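PDB 5OL0: putative silent information regulator 2 from Leishmania infantum, which probably removes acetyl groups from lysine side chains of proteins at the expense of NAD+, as a zinc-containing class I sirtuin. Local coordinates for residues G23-I28 against E295-S300; G43-A48 against A106-I111. All coordinates share one frame; numbering follows the deposited sequence.

Interaction 1: G23-I28 against E295-S300; sequences GLAHYI and EYLGLS
The outer layer of the Rossmann-type domain is where Ala25 of helix 21-30 meets Tyr296 and Leu297 at the C-terminal end of helix 286-296, a small apolar contact that illustrates how an alanine lets two helices come close. The CB methyl of Ala25 abuts CB of Tyr296 at 3.4 Å, a tight fit for two carbons. The phenol ring of Tyr296 then leads away from helix 21-30, leaving its root to do the touching. Leu297 works the other way round, with its branch reaching across. Its CG lies anti to the carbonyl carbon (chi1 -78°), and chi2 of 175° sends CD1 along the extended direction and leaves CD2, the other branch, turned to helix 21-30: CD2 is 3.8 Å from Ala25 O and 3.9 Å from Ile28 CG2. The side chains of Ile28 and Leu297 cross at about a right angle and meet through these methyls. Ala25 and Ile28, three residues apart, thus offer one helical face to a single leucine branch.

No hydrogen bond joins the two segments, but Arg29, which follows Ile28, hydrogen-bonds through NH1 to Tyr296 O. The chain then turns off at Gly298, whose positive phi and backbone hydrogen bond from Gly298 N to Glu295 O (3.0 Å) belong to a Schellman motif, the C-terminal helix ending seen here beside helix-helix packing in the sirtuin Rossmann-type fold.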
loop_
_atom_site.group_PDB
_atom_site.type_symbol
_atom_site.label_atom_id
_atom_site.label_comp_id
_atom_site.label_asym_id
_atom_site.label_seq_id
_atom_site.Cartn_x
_atom_site.Cartn_y
_atom_site.Cartn_z
ATOM N N GLY A 23 -14.083 -3.964 20.306
ATOM C CA GLY A 23 -13.784 -5.387 20.416
ATOM C C GLY A 23 -12.424 -5.792 19.866
ATOM O O GLY A 23 -11.719 -6.639 20.441
ATOM N N LEU A 24 -12.028 -5.171 18.753
ATOM C CA LEU A 24 -10.753 -5.453 18.166
ATOM C C LEU A 24 -9.648 -5.061 19.110
ATOM O O LEU A 24 -8.666 -5.806 19.273
ATOM C CB LEU A 24 -10.630 -4.683 16.821
ATOM C CG LEU A 24 -9.247 -4.743 16.154
ATOM C CD1 LEU A 24 -8.889 -6.157 15.917
ATOM C CD2 LEU A 24 -9.234 -3.955 14.841
ATOM N N ALA A 25 -9.743 -3.853 19.683
ATOM C CA ALA A 25 -8.699 -3.411 20.613
ATOM C C ALA A 25 -8.603 -4.347 21.831
ATOM O O ALA A 25 -7.484 -4.704 22.248
ATOM C CB ALA A 25 -8.954 -1.999 21.095
ATOM N N HIS A 26 -9.760 -4.692 22.395
ATOM C CA HIS A 26 -9.856 -5.723 23.480
ATOM C C HIS A 26 -9.190 -7.005 23.092
ATOM O O HIS A 26 -8.431 -7.577 23.891
ATOM C CB HIS A 26 -11.303 -6.143 23.796
ATOM C CG HIS A 26 -12.006 -5.301 24.816
ATOM N ND1 HIS A 26 -11.752 -5.404 26.170
ATOM C CD2 HIS A 26 -13.038 -4.422 24.690
ATOM C CE1 HIS A 26 -12.561 -4.583 26.825
ATOM N NE2 HIS A 26 -13.350 -3.977 25.951
ATOM N N TYR A 27 -9.484 -7.489 21.887
ATOM C CA TYR A 27 -8.935 -8.772 21.435
ATOM C C TYR A 27 -7.407 -8.683 21.355
ATOM O O TYR A 27 -6.693 -9.569 21.853
ATOM C CB TYR A 27 -9.520 -9.173 20.079
ATOM C CG TYR A 27 -9.003 -10.484 19.450
ATOM C CD1 TYR A 27 -7.789 -10.516 18.693
ATOM C CD2 TYR A 27 -9.752 -11.671 19.531
ATOM C CE1 TYR A 27 -7.311 -11.705 18.121
ATOM C CE2 TYR A 27 -9.307 -12.869 18.907
ATOM C CZ TYR A 27 -8.102 -12.886 18.213
ATOM O OH TYR A 27 -7.630 -14.041 17.642
ATOM N N ILE A 28 -6.906 -7.620 20.746
ATOM C CA ILE A 28 -5.441 -7.388 20.686
ATOM C C ILE A 28 -4.791 -7.365 22.099
ATOM O O ILE A 28 -3.713 -7.977 22.321
ATOM C CB ILE A 28 -5.118 -6.089 19.942
ATOM C CG1 ILE A 28 -5.374 -6.260 18.403
ATOM C CG2 ILE A 28 -3.689 -5.679 20.167
ATOM C CD1 ILE A 28 -5.425 -4.936 17.688
ATOM N N GLU A 295 -7.357 5.059 20.293
ATOM C CA GLU A 295 -7.949 5.390 21.578
ATOM C C GLU A 295 -8.147 4.150 22.408
ATOM O O GLU A 295 -7.662 4.056 23.524
ATOM C CB GLU A 295 -9.320 6.022 21.452
ATOM C CG GLU A 295 -9.444 7.319 20.693
ATOM C CD GLU A 295 -10.903 7.762 20.660
ATOM O OE1 GLU A 295 -11.497 7.794 21.761
ATOM O OE2 GLU A 295 -11.453 8.056 19.564
ATOM N N TYR A 296 -8.808 3.150 21.826
ATOM C CA TYR A 296 -9.122 1.960 22.595
ATOM C C TYR A 296 -7.892 1.141 22.951
ATOM O O TYR A 296 -7.918 0.403 23.917
ATOM C CB TYR A 296 -10.135 1.106 21.851
ATOM C CG TYR A 296 -11.504 1.717 21.767
ATOM C CD1 TYR A 296 -12.224 2.052 22.944
ATOM C CD2 TYR A 296 -12.128 1.928 20.542
ATOM C CE1 TYR A 296 -13.497 2.605 22.875
ATOM C CE2 TYR A 296 -13.408 2.461 20.469
ATOM C CZ TYR A 296 -14.070 2.805 21.618
ATOM O OH TYR A 296 -15.312 3.319 21.495
ATOM N N LEU A 297 -6.816 1.272 22.174
ATOM C CA LEU A 297 -5.582 0.600 22.440
ATOM C C LEU A 297 -4.699 1.331 23.489
ATOM O O LEU A 297 -3.634 0.841 23.850
ATOM C CB LEU A 297 -4.830 0.404 21.114
ATOM C CG LEU A 297 -5.337 -0.751 20.239
ATOM C CD1 LEU A 297 -4.549 -0.669 18.940
ATOM C CD2 LEU A 297 -5.095 -2.093 20.892
ATOM N N GLY A 298 -5.113 2.503 23.951
ATOM C CA GLY A 298 -4.309 3.272 24.868
ATOM C C GLY A 298 -3.180 4.002 24.164
ATOM O O GLY A 298 -2.182 4.370 24.806
ATOM N N LEU A 299 -3.312 4.221 22.849
ATOM C CA LEU A 299 -2.242 4.840 22.064
ATOM C C LEU A 299 -2.604 6.220 21.519
ATOM O O LEU A 299 -1.918 6.772 20.644
ATOM C CB LEU A 299 -1.896 3.914 20.954
ATOM C CG LEU A 299 -1.460 2.520 21.340
ATOM C CD1 LEU A 299 -1.117 1.709 20.109
ATOM C CD2 LEU A 299 -0.245 2.588 22.247
ATOM N N SER A 300 -3.646 6.825 22.066
ATOM C CA SER A 300 -4.160 8.064 21.519
ATOM C C SER A 300 -3.223 9.245 21.765
ATOM O O SER A 300 -3.129 10.124 20.899
ATOM C CB SER A 300 -5.570 8.385 22.050
ATOM O OG SER A 300 -5.529 8.501 23.452
#

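Interaction 2: G43-A48 against A106-I111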
loop_
_atom_site.group_PDB
_atom_site.type_symbol
_atom_site.label_atom_id
_atom_site.label_comp_id
_atom_site.label_asym_id
_atom_site.label_seq_id
_atom_site.Cartn_x
_atom_site.Cartn_y
_atom_site.Cartn_z
ATOM N N GLY A 43 -6.366 3.836 -0.572
ATOM C CA GLY A 43 -7.286 4.472 0.396
ATOM C C GLY A 43 -6.623 5.127 1.602
ATOM O O GLY A 43 -7.136 6.123 2.067
ATOM N N ALA A 44 -5.477 4.596 2.064
ATOM C CA ALA A 44 -4.697 5.097 3.202
ATOM C C ALA A 44 -4.022 6.420 2.965
ATOM O O ALA A 44 -3.634 7.108 3.903
ATOM C CB ALA A 44 -3.615 4.072 3.563
ATOM N N SER A 45 -3.798 6.751 1.705
ATOM C CA SER A 45 -3.017 7.939 1.402
ATOM C C SER A 45 -3.800 9.106 0.765
ATOM O O SER A 45 -3.223 10.198 0.599
ATOM C CB SER A 45 -1.872 7.536 0.520
ATOM O OG SER A 45 -1.058 6.668 1.276
ATOM N N VAL A 46 -5.087 8.894 0.481
ATOM C CA VAL A 46 -6.006 9.992 0.089
ATOM C C VAL A 46 -5.885 11.186 0.997
ATOM O O VAL A 46 -5.712 12.323 0.530
ATOM C CB VAL A 46 -7.486 9.522 0.146
ATOM C CG1 VAL A 46 -8.487 10.667 -0.169
ATOM C CG2 VAL A 46 -7.674 8.369 -0.803
ATOM N N ALA A 47 -5.928 10.954 2.309
ATOM C CA ALA A 47 -5.799 12.054 3.261
ATOM C C ALA A 47 -4.432 12.792 3.152
ATOM O O ALA A 47 -4.311 13.885 3.592
ATOM C CB ALA A 47 -6.044 11.595 4.697
ATOM N N ALA A 48 -3.427 12.237 2.515
ATOM C CA ALA A 48 -2.212 12.986 2.317
ATOM C C ALA A 48 -2.298 13.967 1.149
ATOM O O ALA A 48 -1.388 14.779 0.985
ATOM C CB ALA A 48 -1.033 12.079 2.143
ATOM N N ALA A 106 -2.458 9.650 9.537
ATOM C CA ALA A 106 -2.753 8.959 10.778
ATOM C C ALA A 106 -2.590 7.429 10.640
ATOM O O ALA A 106 -1.986 6.792 11.492
ATOM C CB ALA A 106 -4.160 9.322 11.237
ATOM N N VAL A 107 -3.037 6.845 9.534
ATOM C CA VAL A 107 -2.813 5.403 9.320
ATOM C C VAL A 107 -1.300 5.080 9.376
ATOM O O VAL A 107 -0.878 4.117 10.014
ATOM C CB VAL A 107 -3.396 4.975 7.949
ATOM C CG1 VAL A 107 -2.864 3.622 7.513
ATOM C CG2 VAL A 107 -4.928 4.949 7.975
ATOM N N HIS A 108 -0.510 5.844 8.637
ATOM C CA HIS A 108 0.921 5.600 8.558
ATOM C C HIS A 108 1.667 5.686 9.930
ATOM O O HIS A 108 2.564 4.835 10.306
ATOM C CB HIS A 108 1.561 6.522 7.505
ATOM C CG HIS A 108 0.994 6.384 6.118
ATOM N ND1 HIS A 108 1.374 5.376 5.256
ATOM C CD2 HIS A 108 0.095 7.129 5.435
ATOM C CE1 HIS A 108 0.721 5.508 4.116
ATOM N NE2 HIS A 108 -0.048 6.566 4.191
ATOM N N HIS A 109 1.338 6.736 10.664
ATOM C CA HIS A 109 1.848 6.915 12.014
ATOM C C HIS A 109 1.359 5.775 12.920
ATOM O O HIS A 109 2.101 5.318 13.752
ATOM C CB HIS A 109 1.402 8.270 12.584
ATOM C CG HIS A 109 2.088 9.432 11.943
ATOM N ND1 HIS A 109 3.456 9.536 11.899
ATOM C CD2 HIS A 109 1.601 10.523 11.310
ATOM C CE1 HIS A 109 3.780 10.649 11.279
ATOM N NE2 HIS A 109 2.677 11.283 10.944
ATOM N N PHE A 110 0.111 5.359 12.770
ATOM C CA PHE A 110 -0.396 4.242 13.561
ATOM C C PHE A 110 0.451 2.982 13.389
ATOM O O PHE A 110 0.718 2.278 14.329
ATOM C CB PHE A 110 -1.874 3.970 13.242
ATOM C CG PHE A 110 -2.472 2.846 14.037
ATOM C CD1 PHE A 110 -2.697 2.992 15.396
ATOM C CD2 PHE A 110 -2.854 1.651 13.433
ATOM C CE1 PHE A 110 -3.236 1.974 16.158
ATOM C CE2 PHE A 110 -3.447 0.629 14.183
ATOM C CZ PHE A 110 -3.614 0.778 15.560
ATOM N N ILE A 111 0.802 2.672 12.154
ATOM C CA ILE A 111 1.571 1.505 11.921
ATOM C C ILE A 111 2.948 1.614 12.622
ATOM O O ILE A 111 3.504 0.636 13.119
ATOM C CB ILE A 111 1.709 1.273 10.353
ATOM C CG1 ILE A 111 0.353 1.013 9.718
ATOM C CG2 ILE A 111 2.642 0.123 10.106
ATOM C CD1 ILE A 111 0.361 1.016 8.195
#
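The imidazole of His108 presents its edge to the loop that follows strand 36-40: Ser45 OG lies almost exactly in the ring plane, 6° out of it, and accepts a hydrogen bond from NE2 at 3.1 Å. The carbonyl of Ala44 approaches the same nitrogen obliquely, with Ala44 O 3.6 Å from His108 NE2, and is itself bonded by Thr105 OG1 just before the helix. Leu131 and Glu132 of helix 131-134 also pack against this histidine. With CG anti to the carbonyl carbon (chi1 -58°), the ring swings off helix 106-116 toward the loop, and its own rotation (chi2 -81°) turns NE2 to Ser45 OG.

The hydroxyl of Ser45 has two partners, for besides His108 NE2 it is hydrogen-bonded to Asp129 OD2. His108, Ser45 and Asp129 are therefore joined in a row by hydrogen bonds, in which the helix residue helps to position a serine that in turn meets the aspartate. A negative charge on Asp129 would probably polarise the hydroxyl and strengthen it as an acceptor for the imidazole N-H.

One residue earlier on each segment the contact becomes apolar. Val107 directs CG1 at the methyl of Ala44, 4.0 Å from its CB, and also packs on Val290 of helix 286-296. All four touching residues are buried.

Asp129 probably binds NAD+, as does Cys286, whose side chain lies close to that of Val107. The arrangement is thus a second shell to the NAD+ pocket: the loop after strand 36-40 of the parallel sheet, which includes Gly43, Ala44 and Ser45, is fastened to helix 106-116, as befits the dinucleotide-binding loop of a sirtuin Rossmann fold.

How the interactions relate
The two interactions illustrate how separate packing sites can share a core. Their centres are about 18 Å apart, yet they touch, with Leu297 CD1 3.8 Å from Phe110 CZ. Along the chain, residues 23-28 come first, then 43-48 and 106-111, and 295-300 last, so interaction 1 brings together distant parts of the chain and interaction 2 is formed wholly between them. Helix 286-296 is common ground: its C-terminal end takes part in interaction 1, while its Val290 packs on Phe110 of helix 106-116. Interaction 1 lies away from the NAD+ pocket and the zinc site, whereas interaction 2 borders the probable NAD+ pocket, so the same helix links peripheral packing to the pocket's surroundings.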